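Ice-binding protein (Leucosporidium, PDB 3UYU) binds to the surface of ice crystals and inhibits their growth, conferring freeze tolerance, with low thermal hysteresis activity. Local coordinates at residues A15-A20 and N78-A83; L4-G9 and V188-R193. The protein carries 2 engineered substitutions. All coordinates share one frame; numbering follows the deposited sequence.

Contact 1: A15-A20 and N78-A83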
# COMPACT_ATOMS: atom_id res chain seq x y z
N ALA A 15 -9.62 7.55 -9.39
CA ALA A 15 -10.86 8.33 -9.31
C ALA A 15 -12.05 7.61 -8.72
O ALA A 15 -12.82 8.20 -7.99
CB ALA A 15 -11.20 8.85 -10.73
N ILE A 16 -12.19 6.33 -9.09
CA ILE A 16 -13.26 5.50 -8.57
C ILE A 16 -12.65 4.11 -8.30
O ILE A 16 -11.93 3.58 -9.16
CB ILE A 16 -14.39 5.33 -9.64
CG1 ILE A 16 -14.96 6.69 -10.04
CG2 ILE A 16 -15.54 4.54 -9.04
CD1 ILE A 16 -16.04 6.57 -11.13
N LEU A 17 -12.89 3.60 -7.10
CA LEU A 17 -12.47 2.25 -6.73
C LEU A 17 -13.62 1.58 -6.03
O LEU A 17 -14.19 2.16 -5.16
CB LEU A 17 -11.23 2.31 -5.81
CG LEU A 17 -10.58 0.95 -5.45
CD1 LEU A 17 -9.90 0.32 -6.67
CD2 LEU A 17 -9.52 1.22 -4.39
N ALA A 18 -13.96 0.35 -6.45
CA ALA A 18 -15.11 -0.33 -5.88
C ALA A 18 -14.83 -1.80 -5.74
O ALA A 18 -14.06 -2.34 -6.47
CB ALA A 18 -16.42 -0.10 -6.74
N LYS A 19 -15.53 -2.42 -4.82
CA LYS A 19 -15.29 -3.88 -4.61
C LYS A 19 -16.18 -4.76 -5.45
O LYS A 19 -15.80 -5.89 -5.78
CB LYS A 19 -15.46 -4.20 -3.12
CG LYS A 19 -14.29 -3.64 -2.25
CD LYS A 19 -14.34 -4.14 -0.81
CE LYS A 19 -13.83 -5.55 -0.78
NZ LYS A 19 -13.82 -5.88 0.72
N ALA A 20 -17.38 -4.28 -5.76
CA ALA A 20 -18.41 -5.13 -6.38
C ALA A 20 -18.71 -4.80 -7.83
O ALA A 20 -19.13 -5.64 -8.58
CB ALA A 20 -19.71 -5.03 -5.59
N ASN A 78 -2.51 -7.61 -7.79
CA ASN A 78 -1.91 -7.22 -6.52
C ASN A 78 -1.89 -5.69 -6.32
O ASN A 78 -1.98 -5.26 -5.19
CB ASN A 78 -0.48 -7.81 -6.39
CG ASN A 78 -0.52 -9.28 -6.03
OD1 ASN A 78 -1.42 -9.75 -5.38
ND2 ASN A 78 0.51 -9.96 -6.40
N TYR A 79 -1.84 -4.92 -7.43
CA TYR A 79 -1.98 -3.45 -7.37
C TYR A 79 -3.38 -3.07 -6.84
O TYR A 79 -3.50 -2.26 -5.90
CB TYR A 79 -1.78 -2.93 -8.77
CG TYR A 79 -1.88 -1.41 -8.92
CD1 TYR A 79 -1.00 -0.54 -8.23
CD2 TYR A 79 -2.84 -0.88 -9.78
CE1 TYR A 79 -1.10 0.85 -8.41
CE2 TYR A 79 -2.90 0.52 -9.99
CZ TYR A 79 -2.05 1.35 -9.29
OH TYR A 79 -2.08 2.75 -9.42
N LEU A 80 -4.40 -3.69 -7.41
CA LEU A 80 -5.76 -3.49 -6.92
C LEU A 80 -6.02 -3.94 -5.49
O LEU A 80 -6.76 -3.30 -4.71
CB LEU A 80 -6.78 -4.20 -7.87
CG LEU A 80 -7.06 -3.48 -9.21
CD1 LEU A 80 -7.76 -4.49 -10.10
CD2 LEU A 80 -7.95 -2.23 -8.95
N ALA A 81 -5.45 -5.10 -5.12
CA ALA A 81 -5.58 -5.53 -3.75
C ALA A 81 -5.05 -4.53 -2.75
O ALA A 81 -5.71 -4.30 -1.71
CB ALA A 81 -4.89 -6.94 -3.56
N ALA A 82 -3.93 -3.91 -3.10
CA ALA A 82 -3.34 -2.90 -2.24
C ALA A 82 -4.23 -1.65 -2.23
O ALA A 82 -4.48 -1.07 -1.18
CB ALA A 82 -1.94 -2.54 -2.68
N ALA A 83 -4.74 -1.26 -3.40
CA ALA A 83 -5.63 -0.06 -3.44
C ALA A 83 -6.89 -0.24 -2.59
O ALA A 83 -7.24 0.63 -1.77
CB ALA A 83 -6.04 0.23 -4.91

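Contact 2: L4-G9 and V188-R193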
# COMPACT_ATOMS: atom_id res chain seq x y z
N LEU A 4 -6.84 16.39 10.61
CA LEU A 4 -7.78 15.34 10.32
C LEU A 4 -7.51 14.71 8.92
O LEU A 4 -8.42 14.15 8.30
CB LEU A 4 -9.22 15.90 10.49
CG LEU A 4 -9.61 16.42 11.92
CD1 LEU A 4 -10.98 17.05 11.90
CD2 LEU A 4 -9.57 15.24 12.92
N SER A 5 -6.26 14.76 8.45
CA SER A 5 -5.91 14.12 7.20
C SER A 5 -6.24 12.63 7.23
O SER A 5 -5.96 11.94 8.24
CB SER A 5 -4.39 14.26 6.93
OG SER A 5 -4.13 15.62 6.65
N VAL A 6 -6.78 12.12 6.14
CA VAL A 6 -6.97 10.66 5.99
C VAL A 6 -6.04 10.11 4.90
O VAL A 6 -6.13 10.51 3.71
CB VAL A 6 -8.45 10.37 5.63
CG1 VAL A 6 -8.66 8.86 5.35
CG2 VAL A 6 -9.37 10.85 6.77
N GLU A 7 -5.19 9.15 5.27
CA GLU A 7 -4.16 8.64 4.41
C GLU A 7 -4.75 7.58 3.49
O GLU A 7 -5.30 6.56 3.94
CB GLU A 7 -3.02 8.04 5.28
CG GLU A 7 -1.98 7.33 4.48
CD GLU A 7 -1.35 8.27 3.42
OE1 GLU A 7 -0.97 9.41 3.84
OE2 GLU A 7 -1.27 7.94 2.20
N LEU A 8 -4.65 7.84 2.20
CA LEU A 8 -5.30 6.93 1.20
C LEU A 8 -4.38 5.85 0.62
O LEU A 8 -4.89 4.92 -0.01
CB LEU A 8 -5.91 7.75 0.04
CG LEU A 8 -6.86 8.84 0.50
CD1 LEU A 8 -7.25 9.62 -0.83
CD2 LEU A 8 -8.11 8.26 1.15
N GLY A 9 -3.04 5.99 0.76
CA GLY A 9 -2.21 4.96 0.16
C GLY A 9 -2.38 4.90 -1.34
O GLY A 9 -2.55 5.98 -2.05
N VAL A 188 -13.33 13.54 -0.89
CA VAL A 188 -13.13 12.09 -0.94
C VAL A 188 -14.32 11.37 -0.31
O VAL A 188 -14.65 11.62 0.86
CB VAL A 188 -11.81 11.72 -0.21
CG1 VAL A 188 -11.61 10.20 -0.25
CG2 VAL A 188 -10.65 12.37 -0.86
N LEU A 189 -15.03 10.55 -1.07
CA LEU A 189 -16.13 9.74 -0.52
C LEU A 189 -15.65 8.34 -0.15
O LEU A 189 -15.17 7.64 -1.03
CB LEU A 189 -17.18 9.64 -1.61
CG LEU A 189 -18.64 9.45 -1.31
CD1 LEU A 189 -19.16 10.31 -0.09
CD2 LEU A 189 -19.33 9.91 -2.61
N LEU A 190 -15.66 8.05 1.17
CA LEU A 190 -15.29 6.69 1.67
C LEU A 190 -16.63 6.08 2.09
O LEU A 190 -17.13 6.29 3.22
CB LEU A 190 -14.34 6.82 2.87
CG LEU A 190 -12.95 7.45 2.55
CD1 LEU A 190 -12.34 8.05 3.84
CD2 LEU A 190 -12.13 6.40 2.05
N ALA A 191 -17.20 5.32 1.14
CA ALA A 191 -18.55 4.71 1.28
C ALA A 191 -18.49 3.24 1.63
O ALA A 191 -17.74 2.49 1.01
CB ALA A 191 -19.29 4.85 -0.02
N LYS A 192 -19.23 2.90 2.69
CA LYS A 192 -19.37 1.48 3.03
C LYS A 192 -20.22 0.68 2.07
O LYS A 192 -19.99 -0.53 1.88
CB LYS A 192 -19.78 1.30 4.49
CG LYS A 192 -19.61 -0.14 4.91
CD LYS A 192 -20.63 -0.57 5.88
CE LYS A 192 -20.14 -1.81 6.63
NZ LYS A 192 -18.64 -1.80 6.59
N ARG A 193 -21.23 1.33 1.49
CA ARG A 193 -22.19 0.62 0.62
C ARG A 193 -22.29 1.38 -0.68
O ARG A 193 -21.29 1.90 -1.18
CB ARG A 193 -23.54 0.47 1.34
CG ARG A 193 -23.41 -0.36 2.68
CD ARG A 193 -24.74 -0.45 3.36
NE ARG A 193 -24.98 -1.83 3.79
CZ ARG A 193 -26.19 -2.30 4.09
NH1 ARG A 193 -27.26 -1.50 4.03
NH2 ARG A 193 -26.34 -3.58 4.47

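Contact 1: A15-A20 and N78-A83
Apolar contact carries this buried meeting of a strand with a helix, and L17 supplies one whole side of it, spreading its two methyls over L80 and A83. CD1 of L17 meets CD2 of L80 at 3.9 Å, the two leucine side chains crossing at a slant. The other branch reaches the helix backbone: L17 CD2 lies 3.7 Å from A83 CB and 3.5 Å from the carbonyl carbon of A83. With CG of L17 anti to its backbone N (chi1 -174°), the isobutyl group extends off the strand toward the helix. L80 starts less directly, and it is the end of its side chain that closes on L17.

The fold is a right-handed beta-helix, with helix 76-96 lying along the outside of one face. I16 points the opposite way to L17, into the beta-helix, and packs on V213 and L215 of strand 212-216.

No hydrogen bond joins the two segments. Within the helix A83 N donates to Y79 O at 3.0 Å; in the strand, L17 makes backbone hydrogen bonds with V207 and S209 of the neighbouring parallel strand 202-209, and its O has a weak hydrogen bond to a bound glycerol.

K19 NZ makes a salt bridge with E88 OE1, further along the same helix, and Y79 OH is hydrogen-bonded to N13, while N78, A81 and A82 pack against A227, P228 and V10 of the second subunit.

Contact 2: L4-G9 and V188-R193
V6 and L8 of the N-terminal loop point their side chains at V188 and L190 of a strand, forming two separate methyl contacts. V6 CG1 and L190 CD1 come tip to tip at 4.1 Å. The other pair, L8 CD2 and V188 CG1, stands 4.2 Å apart. In V6 the methyl that touches is the one anti to the backbone N (chi1 175°). This side of the loop is packed further by the helix 76-96, since both V6 and L8 rest on A90.

S5 and E7, between and beside these residues, turn to the exposed side. There E7 folds its carboxylate back onto its own loop: G9 N donates to E7 OE2 at 3.0 Å, with an N-H...O angle of 161°, approaching on the anti side of the carboxylate and 22° out of its plane. This links the loop to itself rather than to the strand, while E7 N is held by Q93 OE1 of the helix.

Strand 188-191 lies between 169-173 and 202-209 as parallel neighbours, and the loop and helix together pack against one face of the right-handed beta-helix of this ice-binding family.

How the contacts relate
Both contacts dress the same face of the beta-helix, using different parts of the chain: contact 1 brings in the helix 76-96, contact 2 the N-terminal loop beside that helix. Their centres are 13 Å apart and their nearest atoms about 5 Å, without touching. Strand 202-209 runs between strands 16-18 and 188-191 and pairs in parallel with both, through backbone hydrogen bonds. Neither contact reaches the inferred ice-binding residues T45, S127 and A214, which lie on another face of the beta-helix. Bound glycerol, probably from the crystallisation liquor, lies about 3 Å from the L17 side chain, and a glycerol lies about 5 Å from that of L190.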